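PDB 2FML: MutT/nudix family protein from Enterococcus faecalis, which is of uncharacterised function but combines a nudix domain with an NrtR-type winged-helix domain and so may be a nudix-derived transcriptional regulator. Local coordinates for residues L47-N50 against Q55-V58; I132-L137 against V146-L151; H157-H162 against E166-L171. One frame throughout, in Å; residues are numbered along the deposited sequence.

In the fold
Interactions 1 and 3 are hairpin pairings within the mixed sheet of the nudix domain; interaction 2 folds the loop 132-137 onto strand 143-154 of that sheet. Interactions 1 and 2 are neighbours, their centres about 7 Å apart: strand 55-63 pairs with strand 143-154, with V58 O 2.7 Å from F149 N, and E134 of interaction 2 reaches back to N50 and K57. Strand 143-154 also borders interaction 3, N150 N lying 2.8 Å from S161 O, with centres about 16 Å apart. Interactions 1 and 3, about 14 Å apart, touch lightly through V58 and L160. The loop 132-137 also packs on V99, just after helix 85-97, which holds much of the nudix sequence motif.

Interaction 1: residues L47-N50 against Q55-V58; sequences LCYN and QLKV
The beta hairpin of strands 39-50 and 55-63, within the nudix sheet, brings L47-N50 against Q55-V58 in antiparallel register, the two short strand axes running at 150° to each other. C48 and K57 form a hydrogen-bonded pair, with C48 N to K57 O and K57 N to C48 O both 3.1 Å. Nearer the turn, N50 N donates to Q55 O at 2.7 Å, a short bond that is bent to 144° at the hydrogen, and Q55 N returns a bond of 3.0 Å to N50 O. L47-V58 and Y49-L56 are the non-hydrogen-bonded pairs.

The latter two pairs project to one face. There L47 CD2 reaches across to V58 CB at 3.8 Å, while Y49 CD1 meets L56 CD2 at 3.9 Å, the methyl approaching the ring obliquely. Y49 CG lies anti to the backbone N (chi1 170°), and the ring lies alongside the Q55 carbonyl, which meets it obliquely; its OH bonds to D54 in the turn. Helix 217-228 packs against Y49 and L56, so the Y49-L56 end of this face meets the winged-helix region, while L47 packs on strand 123-131.

On the face of C48, N50, Q55 and K57 the outer ends of the side chains are polar. N50 ND2 bonds to E134 OE1 and K57 NZ forms a salt bridge with E134 OE2, so that a single carboxylate ties both strands together. The K57 chain, extended beyond CG, passes N50 CB with its CE at 4.1 Å. Close to the backbone, C48 SG rests against K57 CB at 3.8 Å.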
loop_
_atom_site.group_PDB
_atom_site.type_symbol
_atom_site.label_atom_id
_atom_site.label_comp_id
_atom_site.label_asym_id
_atom_site.label_seq_id
_atom_site.Cartn_x
_atom_site.Cartn_y
_atom_site.Cartn_z
ATOM N N LEU A 47 3.302 -17.378 -0.517
ATOM C CA LEU A 47 4.531 -17.890 0.034
ATOM C C LEU A 47 4.175 -18.977 1.010
ATOM O O LEU A 47 3.262 -18.835 1.828
ATOM C CB LEU A 47 5.255 -16.789 0.794
ATOM C CG LEU A 47 5.812 -15.638 -0.004
ATOM C CD1 LEU A 47 6.560 -14.708 0.934
ATOM C CD2 LEU A 47 6.690 -16.133 -1.183
ATOM N N CYS A 48 4.908 -20.081 0.924
ATOM C CA CYS A 48 4.770 -21.147 1.900
ATOM C C CYS A 48 6.169 -21.584 2.342
ATOM O O CYS A 48 7.183 -21.073 1.850
ATOM C CB CYS A 48 3.929 -22.306 1.313
ATOM S SG CYS A 48 4.709 -23.263 0.019
ATOM N N TYR A 49 6.227 -22.562 3.237
ATOM C CA TYR A 49 7.501 -23.105 3.596
ATOM C C TYR A 49 7.388 -24.611 3.814
ATOM O O TYR A 49 6.578 -25.039 4.614
ATOM C CB TYR A 49 7.988 -22.362 4.835
ATOM C CG TYR A 49 9.201 -22.926 5.539
ATOM C CD1 TYR A 49 10.499 -22.590 5.137
ATOM C CD2 TYR A 49 9.038 -23.739 6.671
ATOM C CE1 TYR A 49 11.604 -23.113 5.851
ATOM C CE2 TYR A 49 10.109 -24.245 7.360
ATOM C CZ TYR A 49 11.387 -23.958 6.944
ATOM O OH TYR A 49 12.410 -24.487 7.689
ATOM N N ASN A 50 8.180 -25.407 3.082
ATOM C CA ASN A 50 8.339 -26.833 3.374
ATOM C C ASN A 50 9.357 -27.135 4.517
ATOM O O ASN A 50 10.531 -26.889 4.326
ATOM C CB ASN A 50 8.749 -27.567 2.081
ATOM C CG ASN A 50 8.604 -29.077 2.199
ATOM O OD1 ASN A 50 9.358 -29.752 2.924
ATOM N ND2 ASN A 50 7.604 -29.613 1.515
ATOM N N GLN A 55 12.518 -25.271 2.774
ATOM C CA GLN A 55 12.387 -24.604 1.472
ATOM C C GLN A 55 11.263 -23.600 1.551
ATOM O O GLN A 55 10.148 -23.993 1.835
ATOM C CB GLN A 55 12.111 -25.608 0.328
ATOM C CG GLN A 55 13.285 -25.898 -0.672
ATOM C CD GLN A 55 13.405 -27.439 -1.139
ATOM O OE1 GLN A 55 12.406 -28.072 -1.538
ATOM N NE2 GLN A 55 14.644 -28.009 -1.081
ATOM N N LEU A 56 11.578 -22.316 1.336
ATOM C CA LEU A 56 10.571 -21.328 1.004
ATOM C C LEU A 56 10.121 -21.597 -0.429
ATOM O O LEU A 56 10.927 -21.929 -1.290
ATOM C CB LEU A 56 11.116 -19.917 1.066
ATOM C CG LEU A 56 11.516 -19.253 2.381
ATOM C CD1 LEU A 56 12.114 -17.853 2.035
ATOM C CD2 LEU A 56 10.358 -19.094 3.345
ATOM N N LYS A 57 8.828 -21.494 -0.685
ATOM C CA LYS A 57 8.342 -21.634 -2.050
ATOM C C LYS A 57 7.400 -20.471 -2.376
ATOM O O LYS A 57 6.845 -19.833 -1.485
ATOM C CB LYS A 57 7.666 -22.998 -2.279
ATOM C CG LYS A 57 8.405 -24.200 -1.750
ATOM C CD LYS A 57 8.116 -25.445 -2.551
ATOM C CE LYS A 57 8.711 -26.666 -1.875
ATOM N NZ LYS A 57 8.412 -28.006 -2.512
ATOM N N VAL A 58 7.256 -20.181 -3.666
ATOM C CA VAL A 58 6.366 -19.135 -4.129
ATOM C C VAL A 58 5.556 -19.699 -5.319
ATOM O O VAL A 58 6.105 -20.445 -6.129
ATOM C CB VAL A 58 7.160 -17.859 -4.527
ATOM C CG1 VAL A 58 8.181 -18.177 -5.653
ATOM C CG2 VAL A 58 6.159 -16.688 -4.919
#

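Interaction 2: residues I132-L137 against V146-L151; sequences IGEEPL and VHWFNL
W148, on strand 143-154 of the nudix sheet, is received by the loop 132-137 that follows strand 123-131 and contains an inverse gamma turn centred on E134. The turn is spanned by a weak bond from E135 N to G133 O.

One hydrogen bond crosses the contact: W148 NE1 donates to E135 O at 3.0 Å. The acceptor sits 4° out of the indole plane and the N-H points at it with an angle of 159°, so the bond helps to fix the rotation of the ring.

Above one face, E134 makes a CH-pi contact, its CG 3.7 Å from the centroid of the five-membered ring and 15° off the normal. The extended E134 chain runs on past the ring to a carboxylate whose oxygens are taken by N50 and K57.

Apolar contacts add to this; L46 and C48 of strand 39-50 also touch W148. I132 CD1 comes to the indole edge, 3.6 Å from W148 CH2. L137 lies across the plane from E134 and approaches obliquely, its side chain at about a right angle to that of W148. I132, E135 and L137 also touch V99, the hydrophobic residue that closes the nudix sequence motif. L137 CB meets V146 CG1 at 3.8 Å, whereas its two methyls both lie on the side of the ring away from E134, beside the CD1-NE1 edge: CD1 is 3.4 Å from W148 CD1, and CD2 is equally near W148 NE1.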
loop_
_atom_site.group_PDB
_atom_site.type_symbol
_atom_site.label_atom_id
_atom_site.label_comp_id
_atom_site.label_asym_id
_atom_site.label_seq_id
_atom_site.Cartn_x
_atom_site.Cartn_y
_atom_site.Cartn_z
ATOM N N ILE A 132 0.891 -19.106 3.621
ATOM C CA ILE A 132 -0.074 -20.192 3.635
ATOM C C ILE A 132 0.652 -21.551 3.686
ATOM O O ILE A 132 1.882 -21.596 3.713
ATOM C CB ILE A 132 -1.073 -20.098 2.413
ATOM C CG1 ILE A 132 -0.361 -20.259 1.046
ATOM C CG2 ILE A 132 -1.823 -18.738 2.436
ATOM C CD1 ILE A 132 -1.196 -21.026 -0.012
ATOM N N GLY A 133 -0.103 -22.647 3.762
ATOM C CA GLY A 133 0.472 -23.971 3.598
ATOM C C GLY A 133 0.740 -24.246 2.132
ATOM O O GLY A 133 0.232 -23.536 1.252
ATOM N N GLU A 134 1.548 -25.278 1.885
ATOM C CA GLU A 134 1.859 -25.783 0.561
ATOM C C GLU A 134 0.685 -26.624 0.062
ATOM O O GLU A 134 0.754 -27.865 0.024
ATOM C CB GLU A 134 3.146 -26.622 0.584
ATOM C CG GLU A 134 3.860 -26.679 -0.774
ATOM C CD GLU A 134 5.141 -27.520 -0.807
ATOM O OE1 GLU A 134 5.806 -27.715 0.225
ATOM O OE2 GLU A 134 5.512 -27.985 -1.908
ATOM N N GLU A 135 -0.400 -25.940 -0.323
ATOM C CA GLU A 135 -1.660 -26.599 -0.724
ATOM C C GLU A 135 -1.500 -27.324 -2.043
ATOM O O GLU A 135 -0.612 -26.967 -2.826
ATOM C CB GLU A 135 -2.808 -25.604 -0.878
ATOM C CG GLU A 135 -2.799 -24.441 0.059
ATOM C CD GLU A 135 -3.846 -24.519 1.114
ATOM O OE1 GLU A 135 -4.788 -23.694 1.050
ATOM O OE2 GLU A 135 -3.732 -25.394 1.999
ATOM N N PRO A 136 -2.339 -28.356 -2.282
ATOM C CA PRO A 136 -2.540 -28.883 -3.637
ATOM C C PRO A 136 -3.078 -27.790 -4.581
ATOM O O PRO A 136 -3.836 -26.888 -4.185
ATOM C CB PRO A 136 -3.582 -30.005 -3.455
ATOM C CG PRO A 136 -4.233 -29.707 -2.180
ATOM C CD PRO A 136 -3.155 -29.087 -1.301
ATOM N N LEU A 137 -2.653 -27.863 -5.825
ATOM C CA LEU A 137 -2.866 -26.762 -6.743
ATOM C C LEU A 137 -3.676 -27.329 -7.904
ATOM O O LEU A 137 -3.413 -28.432 -8.311
ATOM C CB LEU A 137 -1.497 -26.248 -7.219
ATOM C CG LEU A 137 -0.514 -25.750 -6.172
ATOM C CD1 LEU A 137 0.777 -25.221 -6.847
ATOM C CD2 LEU A 137 -1.157 -24.646 -5.302
ATOM N N VAL A 146 0.795 -24.557 -13.007
ATOM C CA VAL A 146 0.768 -23.859 -11.732
ATOM C C VAL A 146 1.651 -24.685 -10.789
ATOM O O VAL A 146 1.485 -25.885 -10.657
ATOM C CB VAL A 146 -0.704 -23.590 -11.164
ATOM C CG1 VAL A 146 -1.397 -24.874 -10.746
ATOM C CG2 VAL A 146 -0.627 -22.627 -9.989
ATOM N N HIS A 147 2.623 -24.032 -10.172
ATOM C CA HIS A 147 3.595 -24.781 -9.371
ATOM C C HIS A 147 4.041 -23.922 -8.240
ATOM O O HIS A 147 4.103 -22.686 -8.351
ATOM C CB HIS A 147 4.839 -25.137 -10.185
ATOM C CG HIS A 147 4.592 -26.042 -11.350
ATOM N ND1 HIS A 147 4.892 -25.679 -12.655
ATOM C CD2 HIS A 147 4.104 -27.309 -11.411
ATOM C CE1 HIS A 147 4.595 -26.689 -13.463
ATOM N NE2 HIS A 147 4.097 -27.677 -12.738
ATOM N N TRP A 148 4.435 -24.592 -7.170
ATOM C CA TRP A 148 5.183 -23.987 -6.086
ATOM C C TRP A 148 6.639 -23.994 -6.526
ATOM O O TRP A 148 7.256 -25.047 -6.614
ATOM C CB TRP A 148 5.019 -24.850 -4.808
ATOM C CG TRP A 148 3.696 -24.661 -4.111
ATOM C CD1 TRP A 148 2.655 -25.585 -3.992
ATOM C CD2 TRP A 148 3.266 -23.486 -3.406
ATOM N NE1 TRP A 148 1.617 -25.024 -3.295
ATOM C CE2 TRP A 148 1.972 -23.750 -2.905
ATOM C CE3 TRP A 148 3.851 -22.223 -3.162
ATOM C CZ2 TRP A 148 1.258 -22.811 -2.173
ATOM C CZ3 TRP A 148 3.145 -21.293 -2.420
ATOM C CH2 TRP A 148 1.857 -21.618 -1.904
ATOM N N PHE A 149 7.190 -22.820 -6.811
ATOM C CA PHE A 149 8.590 -22.687 -7.157
ATOM C C PHE A 149 9.420 -22.614 -5.889
ATOM O O PHE A 149 9.080 -21.921 -4.941
ATOM C CB PHE A 149 8.821 -21.423 -8.003
ATOM C CG PHE A 149 8.628 -21.637 -9.503
ATOM C CD1 PHE A 149 7.392 -22.038 -10.018
ATOM C CD2 PHE A 149 9.681 -21.360 -10.401
ATOM C CE1 PHE A 149 7.219 -22.249 -11.383
ATOM C CE2 PHE A 149 9.525 -21.537 -11.803
ATOM C CZ PHE A 149 8.300 -22.011 -12.276
ATOM N N ASN A 150 10.523 -23.321 -5.885
ATOM C CA ASN A 150 11.524 -23.140 -4.861
ATOM C C ASN A 150 12.061 -21.723 -4.840
ATOM O O ASN A 150 12.515 -21.207 -5.861
ATOM C CB ASN A 150 12.695 -24.034 -5.205
ATOM C CG ASN A 150 13.093 -24.871 -4.075
ATOM O OD1 ASN A 150 12.832 -26.095 -4.082
ATOM N ND2 ASN A 150 13.667 -24.233 -3.021
ATOM N N LEU A 151 12.051 -21.102 -3.682
ATOM C CA LEU A 151 12.583 -19.757 -3.551
ATOM C C LEU A 151 13.805 -19.724 -2.580
ATOM O O LEU A 151 13.696 -20.026 -1.385
ATOM C CB LEU A 151 11.446 -18.835 -3.107
ATOM C CG LEU A 151 11.879 -17.563 -2.377
ATOM C CD1 LEU A 151 12.545 -16.512 -3.303
ATOM C CD2 LEU A 151 10.658 -16.984 -1.652
#

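Interaction 3: residues H157-H162 against E166-L171; sequences HITLSH and EITLDL
H157 and D170 pair near the open end of the antiparallel beta hairpin formed by strands 157-162 and 165-170, in the nudix sheet, beyond strand 143-154, where the short axes run at 165°. The H157 side chain leans over onto the partner strand. CB starts 3.6 Å from L169 O and also faces T168 CG2. With CG anti to the carbonyl carbon (chi1 -60°), the ring is carried toward D170. CD2 then presents the ring edge to D170 CA, at 3.6 Å and near the ring plane. At the tip, NE2 stands 3.6 Å from D170 OD2, too far for a hydrogen bond, and ring and carboxylate planes are turned 72° apart. The other carboxylate oxygen, D170 OD1, accepts from the backbone N atoms of K172 and T173, which holds the group at the start of the following turn.

The same face carries T159 and T168, a non-hydrogen-bonded pair. Both hydroxyls lie anti to their carbonyl carbons and meet at 3.1 Å between T159 OG1 and T168 OG1; either may be the donor. Backbone bonds flank this pair: L169 N to I158 O is 2.9 Å, and L160 N to I167 O is 2.8 Å, with reciprocal bonds from I158 N and I167 N.

On the reverse face I158, L160, I167 and L169 form a hydrophobic layer. Helix 186-200 covers L169 and L171, while L60 of strand 55-63 meets L160 and I167. L171, just past the strand, brings its methyls to I158, the two side chains crossing at about a right angle, with CD2 4.1 Å from I158 CG2. Toward the turn, L160 CG lies against I167 CG2 at 4.1 Å.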
loop_
_atom_site.group_PDB
_atom_site.type_symbol
_atom_site.label_atom_id
_atom_site.label_comp_id
_atom_site.label_asym_id
_atom_site.label_seq_id
_atom_site.Cartn_x
_atom_site.Cartn_y
_atom_site.Cartn_z
ATOM N N HIS A 157 20.463 -11.671 -4.078
ATOM C CA HIS A 157 19.655 -12.269 -5.147
ATOM C C HIS A 157 18.794 -13.347 -4.571
ATOM O O HIS A 157 19.115 -13.956 -3.594
ATOM C CB HIS A 157 20.519 -12.946 -6.244
ATOM C CG HIS A 157 21.455 -12.009 -6.925
ATOM N ND1 HIS A 157 22.779 -12.309 -7.147
ATOM C CD2 HIS A 157 21.272 -10.753 -7.378
ATOM C CE1 HIS A 157 23.370 -11.274 -7.723
ATOM N NE2 HIS A 157 22.475 -10.315 -7.867
ATOM N N ILE A 158 17.707 -13.588 -5.267
ATOM C CA ILE A 158 16.828 -14.712 -5.003
ATOM C C ILE A 158 16.606 -15.466 -6.272
ATOM O O ILE A 158 16.524 -14.861 -7.361
ATOM C CB ILE A 158 15.461 -14.257 -4.391
ATOM C CG1 ILE A 158 14.714 -13.210 -5.255
ATOM C CG2 ILE A 158 15.684 -13.731 -3.011
ATOM C CD1 ILE A 158 13.289 -12.871 -4.658
ATOM N N THR A 159 16.516 -16.777 -6.157
ATOM C CA THR A 159 16.234 -17.644 -7.302
ATOM C C THR A 159 14.902 -18.411 -7.015
ATOM O O THR A 159 14.725 -18.972 -5.961
ATOM C CB THR A 159 17.419 -18.651 -7.504
ATOM O OG1 THR A 159 18.587 -17.889 -7.761
ATOM C CG2 THR A 159 17.200 -19.632 -8.670
ATOM N N LEU A 160 14.014 -18.400 -7.993
ATOM C CA LEU A 160 12.808 -19.168 -8.061
ATOM C C LEU A 160 13.043 -20.270 -9.065
ATOM O O LEU A 160 13.346 -20.007 -10.240
ATOM C CB LEU A 160 11.667 -18.290 -8.576
ATOM C CG LEU A 160 11.553 -16.774 -8.319
ATOM C CD1 LEU A 160 10.169 -16.310 -8.796
ATOM C CD2 LEU A 160 11.747 -16.382 -6.877
ATOM N N SER A 161 12.897 -21.504 -8.614
ATOM C CA SER A 161 13.150 -22.626 -9.475
ATOM C C SER A 161 12.088 -23.699 -9.437
ATOM O O SER A 161 11.496 -23.951 -8.408
ATOM C CB SER A 161 14.576 -23.192 -9.299
ATOM O OG SER A 161 14.937 -23.487 -7.966
ATOM N N HIS A 162 11.824 -24.284 -10.598
ATOM C CA HIS A 162 11.013 -25.467 -10.736
ATOM C C HIS A 162 11.576 -26.203 -11.978
ATOM O O HIS A 162 11.744 -25.577 -13.029
ATOM C CB HIS A 162 9.528 -25.139 -10.952
ATOM C CG HIS A 162 8.664 -26.365 -11.044
ATOM N ND1 HIS A 162 8.198 -26.870 -12.251
ATOM C CD2 HIS A 162 8.227 -27.219 -10.086
ATOM C CE1 HIS A 162 7.505 -27.978 -12.023
ATOM N NE2 HIS A 162 7.508 -28.212 -10.722
ATOM N N GLU A 166 14.372 -21.284 -14.220
ATOM C CA GLU A 166 15.313 -20.577 -13.360
ATOM C C GLU A 166 15.144 -19.083 -13.558
ATOM O O GLU A 166 15.394 -18.549 -14.631
ATOM C CB GLU A 166 16.764 -20.981 -13.650
ATOM C CG GLU A 166 17.821 -20.249 -12.790
ATOM C CD GLU A 166 19.133 -19.902 -13.578
ATOM O OE1 GLU A 166 19.157 -19.003 -14.467
ATOM O OE2 GLU A 166 20.167 -20.550 -13.293
ATOM N N ILE A 167 14.687 -18.432 -12.506
ATOM C CA ILE A 167 14.462 -17.008 -12.444
ATOM C C ILE A 167 15.222 -16.487 -11.257
ATOM O O ILE A 167 14.994 -16.930 -10.129
ATOM C CB ILE A 167 12.960 -16.670 -12.228
ATOM C CG1 ILE A 167 12.118 -17.265 -13.391
ATOM C CG2 ILE A 167 12.801 -15.144 -11.864
ATOM C CD1 ILE A 167 10.701 -17.440 -13.076
ATOM N N THR A 168 16.121 -15.544 -11.533
ATOM C CA THR A 168 17.052 -14.981 -10.560
ATOM C C THR A 168 16.881 -13.490 -10.624
ATOM O O THR A 168 16.931 -12.914 -11.692
ATOM C CB THR A 168 18.493 -15.409 -10.856
ATOM O OG1 THR A 168 18.553 -16.813 -10.653
ATOM C CG2 THR A 168 19.498 -14.766 -9.843
ATOM N N LEU A 169 16.589 -12.904 -9.457
ATOM C CA LEU A 169 16.269 -11.504 -9.287
ATOM C C LEU A 169 17.211 -10.831 -8.301
ATOM O O LEU A 169 17.485 -11.356 -7.218
ATOM C CB LEU A 169 14.828 -11.337 -8.743
ATOM C CG LEU A 169 13.688 -12.032 -9.500
ATOM C CD1 LEU A 169 12.321 -11.922 -8.768
ATOM C CD2 LEU A 169 13.709 -11.600 -11.004
ATOM N N ASP A 170 17.594 -9.610 -8.657
ATOM C CA ASP A 170 18.383 -8.720 -7.812
ATOM C C ASP A 170 17.473 -8.016 -6.803
ATOM O O ASP A 170 16.573 -7.284 -7.215
ATOM C CB ASP A 170 19.106 -7.656 -8.660
ATOM C CG ASP A 170 20.109 -6.839 -7.831
ATOM O OD1 ASP A 170 19.735 -6.130 -6.864
ATOM O OD2 ASP A 170 21.304 -6.927 -8.138
ATOM N N LEU A 171 17.699 -8.259 -5.513
ATOM C CA LEU A 171 16.917 -7.654 -4.446
ATOM C C LEU A 171 16.946 -6.141 -4.360
ATOM O O LEU A 171 16.028 -5.570 -3.763
ATOM C CB LEU A 171 17.235 -8.234 -3.062
ATOM C CG LEU A 171 16.688 -9.644 -2.798
ATOM C CD1 LEU A 171 17.296 -10.224 -1.517
ATOM C CD2 LEU A 171 15.107 -9.717 -2.843
#